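Side-chain contacts in DegV family protein (PDB 2DT8), which probably carries or presents fatty acids, binding palmitic acid in an internal pocket, with a zinc ion bound at a separate site: residues 46-51 with 264-269; 27-30 with 35-38. All blocks are in the same frame, centred on the assembly; numbering follows the deposited sequence.

Contact 1. Residues 46-51 with 264-269. With PLM (palmitic acid), chain C.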
loop_
_atom_site.group_PDB
_atom_site.type_symbol
_atom_site.label_atom_id
_atom_site.label_comp_id
_atom_site.label_asym_id
_atom_site.label_seq_id
_atom_site.Cartn_x
_atom_site.Cartn_y
_atom_site.Cartn_z
ATOM N N THR A 46 -15.493 5.967 2.049
ATOM C CA THR A 46 -16.903 5.978 2.441
ATOM C C THR A 46 -17.767 6.674 1.395
ATOM O O THR A 46 -18.858 6.193 1.064
ATOM C CB THR A 46 -17.081 6.676 3.805
ATOM O OG1 THR A 46 -16.434 5.899 4.820
ATOM C CG2 THR A 46 -18.563 6.817 4.156
ATOM N N GLU A 47 -17.281 7.797 0.868
ATOM C CA GLU A 47 -18.033 8.530 -0.145
ATOM C C GLU A 47 -18.187 7.717 -1.419
ATOM O O GLU A 47 -19.251 7.714 -2.037
ATOM C CB GLU A 47 -17.355 9.868 -0.458
ATOM C CG GLU A 47 -17.492 10.858 0.680
ATOM C CD GLU A 47 -16.631 12.095 0.499
ATOM O OE1 GLU A 47 -15.442 11.961 0.140
ATOM O OE2 GLU A 47 -17.153 13.200 0.727
ATOM N N ILE A 48 -17.118 7.042 -1.826
ATOM C CA ILE A 48 -17.158 6.214 -3.017
ATOM C C ILE A 48 -18.185 5.096 -2.877
ATOM O O ILE A 48 -19.004 4.881 -3.775
ATOM C CB ILE A 48 -15.776 5.584 -3.272
ATOM C CG1 ILE A 48 -14.810 6.676 -3.733
ATOM C CG2 ILE A 48 -15.879 4.451 -4.301
ATOM C CD1 ILE A 48 -13.351 6.260 -3.705
ATOM N N PHE A 49 -18.163 4.398 -1.747
ATOM C CA PHE A 49 -19.094 3.295 -1.559
ATOM C C PHE A 49 -20.557 3.734 -1.451
ATOM O O PHE A 49 -21.477 3.010 -1.808
ATOM C CB PHE A 49 -18.662 2.436 -0.368
ATOM C CG PHE A 49 -17.243 1.936 -0.485
ATOM C CD1 PHE A 49 -16.735 1.553 -1.726
ATOM C CD2 PHE A 49 -16.414 1.860 0.626
ATOM C CE1 PHE A 49 -15.415 1.108 -1.861
ATOM C CE2 PHE A 49 -15.090 1.414 0.500
ATOM C CZ PHE A 49 -14.595 1.039 -0.747
ATOM N N GLN A 50 -20.699 4.956 -0.908
ATOM C CA GLN A 50 -22.045 5.484 -0.787
ATOM C C GLN A 50 -22.651 5.743 -2.168
ATOM O O GLN A 50 -23.837 5.550 -2.402
ATOM C CB GLN A 50 -22.060 6.885 -0.095
ATOM C CG GLN A 50 -23.430 7.567 -0.105
ATOM C CD GLN A 50 -23.379 9.041 0.269
ATOM O OE1 GLN A 50 -24.392 9.739 0.199
ATOM N NE2 GLN A 50 -22.204 9.521 0.664
ATOM N N LYS A 51 -21.756 6.221 -3.051
ATOM C CA LYS A 51 -22.217 6.474 -4.403
ATOM C C LYS A 51 -22.592 5.180 -5.170
ATOM O O LYS A 51 -23.583 5.101 -5.908
ATOM C CB LYS A 51 -21.135 7.202 -5.317
ATOM C CG LYS A 51 -20.859 8.634 -4.902
ATOM C CD LYS A 51 -22.099 9.507 -5.025
ATOM C CE LYS A 51 -21.745 10.976 -4.820
ATOM N NZ LYS A 51 -22.958 11.843 -4.842
ATOM N N ILE A 264 -6.776 3.224 -3.382
ATOM C CA ILE A 264 -6.675 1.796 -3.118
ATOM C C ILE A 264 -8.062 1.192 -2.858
ATOM O O ILE A 264 -8.389 0.123 -3.369
ATOM C CB ILE A 264 -5.765 1.504 -1.897
ATOM C CG1 ILE A 264 -4.337 1.965 -2.186
ATOM C CG2 ILE A 264 -5.797 0.005 -1.567
ATOM C CD1 ILE A 264 -3.637 1.177 -3.284
ATOM N N ALA A 265 -8.886 1.888 -2.076
ATOM C CA ALA A 265 -10.219 1.393 -1.746
ATOM C C ALA A 265 -11.118 1.234 -2.971
ATOM O O ALA A 265 -12.040 0.412 -2.960
ATOM C CB ALA A 265 -10.884 2.318 -0.734
ATOM N N SER A 266 -10.866 2.022 -4.013
ATOM C CA SER A 266 -11.650 1.939 -5.255
ATOM C C SER A 266 -11.476 0.570 -5.915
ATOM O O SER A 266 -12.318 0.137 -6.712
ATOM C CB SER A 266 -11.210 3.016 -6.253
ATOM O OG SER A 266 -11.615 4.312 -5.838
ATOM N N HIS A 267 -10.371 -0.098 -5.586
ATOM C CA HIS A 267 -10.086 -1.422 -6.127
ATOM C C HIS A 267 -10.366 -2.557 -5.159
ATOM O O HIS A 267 -10.807 -3.624 -5.569
ATOM C CB HIS A 267 -8.645 -1.480 -6.604
ATOM C CG HIS A 267 -8.392 -0.601 -7.778
ATOM N ND1 HIS A 267 -8.639 -1.001 -9.079
ATOM C CD2 HIS A 267 -8.022 0.699 -7.852
ATOM C CE1 HIS A 267 -8.433 0.013 -9.894
ATOM N NE2 HIS A 267 -8.057 1.062 -9.173
ATOM N N THR A 268 -10.120 -2.349 -3.871
ATOM C CA THR A 268 -10.395 -3.424 -2.912
ATOM C C THR A 268 -11.878 -3.502 -2.553
ATOM O O THR A 268 -12.434 -4.592 -2.376
ATOM C CB THR A 268 -9.578 -3.258 -1.618
ATOM O OG1 THR A 268 -9.942 -2.030 -0.981
ATOM C CG2 THR A 268 -8.075 -3.245 -1.918
ATOM N N GLY A 269 -12.515 -2.341 -2.440
ATOM C CA GLY A 269 -13.926 -2.310 -2.118
ATOM C C GLY A 269 -14.210 -2.154 -0.639
ATOM O O GLY A 269 -13.288 -2.003 0.162
HETATM C C1 PLM C . -4.028 3.601 -10.895
HETATM O O1 PLM C . -2.879 3.473 -11.562
HETATM O O2 PLM C . -5.009 4.026 -11.468
HETATM C C2 PLM C . -4.099 3.209 -9.433
HETATM C C3 PLM C . -4.344 1.700 -9.332
HETATM C C4 PLM C . -4.470 1.280 -7.866
HETATM C C5 PLM C . -4.672 -0.233 -7.796
HETATM C C6 PLM C . -4.704 -0.696 -6.341
HETATM C C7 PLM C . -4.947 -2.192 -6.310
HETATM C C8 PLM C . -4.782 -2.711 -4.901
HETATM C C9 PLM C . -4.699 -4.234 -4.966
HETATM C CA PLM C . -5.130 -4.828 -3.639
HETATM C CB PLM C . -3.922 -4.846 -2.720
HETATM C CC PLM C . -4.127 -3.822 -1.618
HETATM C CD PLM C . -4.002 -4.515 -0.274
HETATM C CE PLM C . -4.387 -3.531 0.827
HETATM C CF PLM C . -4.376 -4.244 2.187
HETATM C CG PLM C . -2.937 -4.379 2.686
#
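F49 points the far end of its ring at the last turn of helix 262-268. Its CG stands anti to the carbonyl carbon (chi1 -55°), which carries the ring out to the other helix. Its CZ approaches the A265 methyl, CZ to CB 3.9 Å, and the A265 carbonyl oxygen lies at the ring edge, O to CZ 3.4 Å. That oxygen accepts the helical bond from G269 N, so the ring borders a satisfied polar atom. F49 CZ also nears G269 C, at 3.2 Å. Glycine suits this exit from the helix because phi is +94°, where a CB would press on the preceding carbonyl oxygen. I48 brings CD1 up to S266 OG (3.4 Å); with OG bonded to A262 O, the small hydroxyl can face a methyl without losing a partner. Packing is close along this I48-F49 line, while T46 and E47 lie on the outer, exposed side of the same helix. With an alanine at F49, the ring contacts with A265 and G269 would go, and a gap would probably open between the helices. The far side of helix 262-268 belongs to the lipid: the H267 ring lays one face on the palmitic acid chain (CD2 to C5 3.5 Å), flanked by I264 CD1 and T268 CG2. One helix thus packs one side against helix 45-53 while the other lines the fatty-acid pocket of this DegV-family fold.

Contact 2. Residues 27-30 with 35-38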
loop_
_atom_site.group_PDB
_atom_site.type_symbol
_atom_site.label_atom_id
_atom_site.label_comp_id
_atom_site.label_asym_id
_atom_site.label_seq_id
_atom_site.Cartn_x
_atom_site.Cartn_y
_atom_site.Cartn_z
ATOM N N PRO A 27 0.083 12.925 -5.934
ATOM C CA PRO A 27 -1.245 12.312 -5.876
ATOM C C PRO A 27 -1.735 11.520 -7.070
ATOM O O PRO A 27 -1.359 11.792 -8.209
ATOM C CB PRO A 27 -2.158 13.507 -5.612
ATOM C CG PRO A 27 -1.497 14.593 -6.384
ATOM C CD PRO A 27 -0.013 14.392 -6.054
ATOM N N LEU A 28 -2.556 10.513 -6.776
ATOM C CA LEU A 28 -3.246 9.745 -7.801
ATOM C C LEU A 28 -4.683 10.274 -7.703
ATOM O O LEU A 28 -5.014 11.039 -6.772
ATOM C CB LEU A 28 -3.188 8.238 -7.549
ATOM C CG LEU A 28 -1.975 7.595 -8.244
ATOM C CD1 LEU A 28 -0.715 7.789 -7.401
ATOM C CD2 LEU A 28 -2.232 6.117 -8.500
ATOM N N TYR A 29 -5.534 9.876 -8.642
ATOM C CA TYR A 29 -6.893 10.387 -8.695
ATOM C C TYR A 29 -7.968 9.339 -8.782
ATOM O O TYR A 29 -7.755 8.242 -9.291
ATOM C CB TYR A 29 -7.044 11.315 -9.904
ATOM C CG TYR A 29 -5.925 12.307 -10.041
ATOM C CD1 TYR A 29 -4.716 11.946 -10.637
ATOM C CD2 TYR A 29 -6.056 13.593 -9.534
ATOM C CE1 TYR A 29 -3.656 12.850 -10.719
ATOM C CE2 TYR A 29 -5.002 14.506 -9.611
ATOM C CZ TYR A 29 -3.812 14.125 -10.203
ATOM O OH TYR A 29 -2.777 15.022 -10.282
ATOM N N VAL A 30 -9.139 9.721 -8.293
ATOM C CA VAL A 30 -10.326 8.893 -8.326
ATOM C C VAL A 30 -11.304 9.575 -9.283
ATOM O O VAL A 30 -11.562 10.777 -9.172
ATOM C CB VAL A 30 -10.980 8.795 -6.938
ATOM C CG1 VAL A 30 -12.254 7.984 -7.028
ATOM C CG2 VAL A 30 -10.015 8.157 -5.955
ATOM N N ALA A 35 -16.542 13.345 -12.221
ATOM C CA ALA A 35 -15.480 14.252 -11.812
ATOM C C ALA A 35 -14.204 13.518 -11.431
ATOM O O ALA A 35 -14.163 12.289 -11.386
ATOM C CB ALA A 35 -15.950 15.125 -10.658
ATOM N N ILE A 36 -13.160 14.293 -11.175
ATOM C CA ILE A 36 -11.856 13.748 -10.815
ATOM C C ILE A 36 -11.438 14.355 -9.484
ATOM O O ILE A 36 -11.411 15.577 -9.341
ATOM C CB ILE A 36 -10.813 14.112 -11.870
ATOM C CG1 ILE A 36 -11.255 13.581 -13.238
ATOM C CG2 ILE A 36 -9.457 13.541 -11.473
ATOM C CD1 ILE A 36 -10.369 14.045 -14.386
ATOM N N TYR A 37 -11.084 13.495 -8.532
ATOM C CA TYR A 37 -10.719 13.919 -7.188
ATOM C C TYR A 37 -9.352 13.372 -6.773
ATOM O O TYR A 37 -8.980 12.249 -7.090
ATOM C CB TYR A 37 -11.744 13.383 -6.180
ATOM C CG TYR A 37 -13.169 13.799 -6.451
ATOM C CD1 TYR A 37 -13.638 15.044 -6.038
ATOM C CD2 TYR A 37 -14.049 12.950 -7.122
ATOM C CE1 TYR A 37 -14.948 15.435 -6.280
ATOM C CE2 TYR A 37 -15.367 13.334 -7.375
ATOM C CZ TYR A 37 -15.802 14.578 -6.947
ATOM O OH TYR A 37 -17.100 14.972 -7.178
ATOM N N ARG A 38 -8.618 14.260 -6.079
ATOM C CA ARG A 38 -7.322 13.828 -5.594
ATOM C C ARG A 38 -7.401 12.913 -4.370
ATOM O O ARG A 38 -8.079 13.199 -3.391
ATOM C CB ARG A 38 -6.548 15.051 -5.108
ATOM C CG ARG A 38 -5.950 15.895 -6.213
ATOM C CD ARG A 38 -5.075 17.006 -5.677
ATOM N NE ARG A 38 -5.806 18.205 -5.275
ATOM C CZ ARG A 38 -5.879 18.648 -4.022
ATOM N NH1 ARG A 38 -4.984 18.263 -3.127
ATOM N NH2 ARG A 38 -6.850 19.470 -3.657
#
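P27 and R38 stand at one end of an antiparallel beta hairpin, strand 24-32 folding back as strand 35-38; the proline edge meets the arginine chain only loosely, CG to CD 4.4 Å. L28 points away from strand 35-38, and its side chain comes within about 4 Å of the palmitic acid, as suits a leucine, while its backbone continues the pairing to D39. Y29 faces R38 in a non-hydrogen-bonded pair. With CG anti to the carbonyl carbon (chi1 -47°), its ring meets R38 CG, CE2 to CG 3.8 Å, while CD, NE and the guanidinium lie farther off: an aliphatic contact, not a stack. Diagonally, the CG2 methyl of the beta-branched I36 packs on Y29 CB at 3.6 Å. V30 follows as the hydrogen-bonded partner of Y37, the two side chains on the face opposite to Y29 and R38. The valine is buried against A262 and V263 of helix 262-268, while both residues touch I43. Two backbone bonds join this pair in nearly straight geometry: V30 N to Y37 O, 2.8 Å and 169° at the hydrogen, and Y37 N to V30 O, 2.8 Å and 164°.

How the contacts relate
V30 joins the two contacts: its CG1 lies 3.9 Å from I48 CD1 and equally 3.9 Å from S266 OG, so the buried face of the hairpin in contact 2 meets the pair of helices in contact 1. The centres of the contacts are about 13 Å apart, and strand 35-38 is followed in the chain by helix 45-53. Both reach the same ligand, L28 from contact 2 coming within about 4 Å of palmitic acid and I264, H267 and T268 from contact 1 lining its chain. T61 OG1 bonds both H267 NE2 and the palmitic acid, and S93 OG bonds the ligand too. The zinc site is separate, with the E67 side chain about 10 Å from that of Y29.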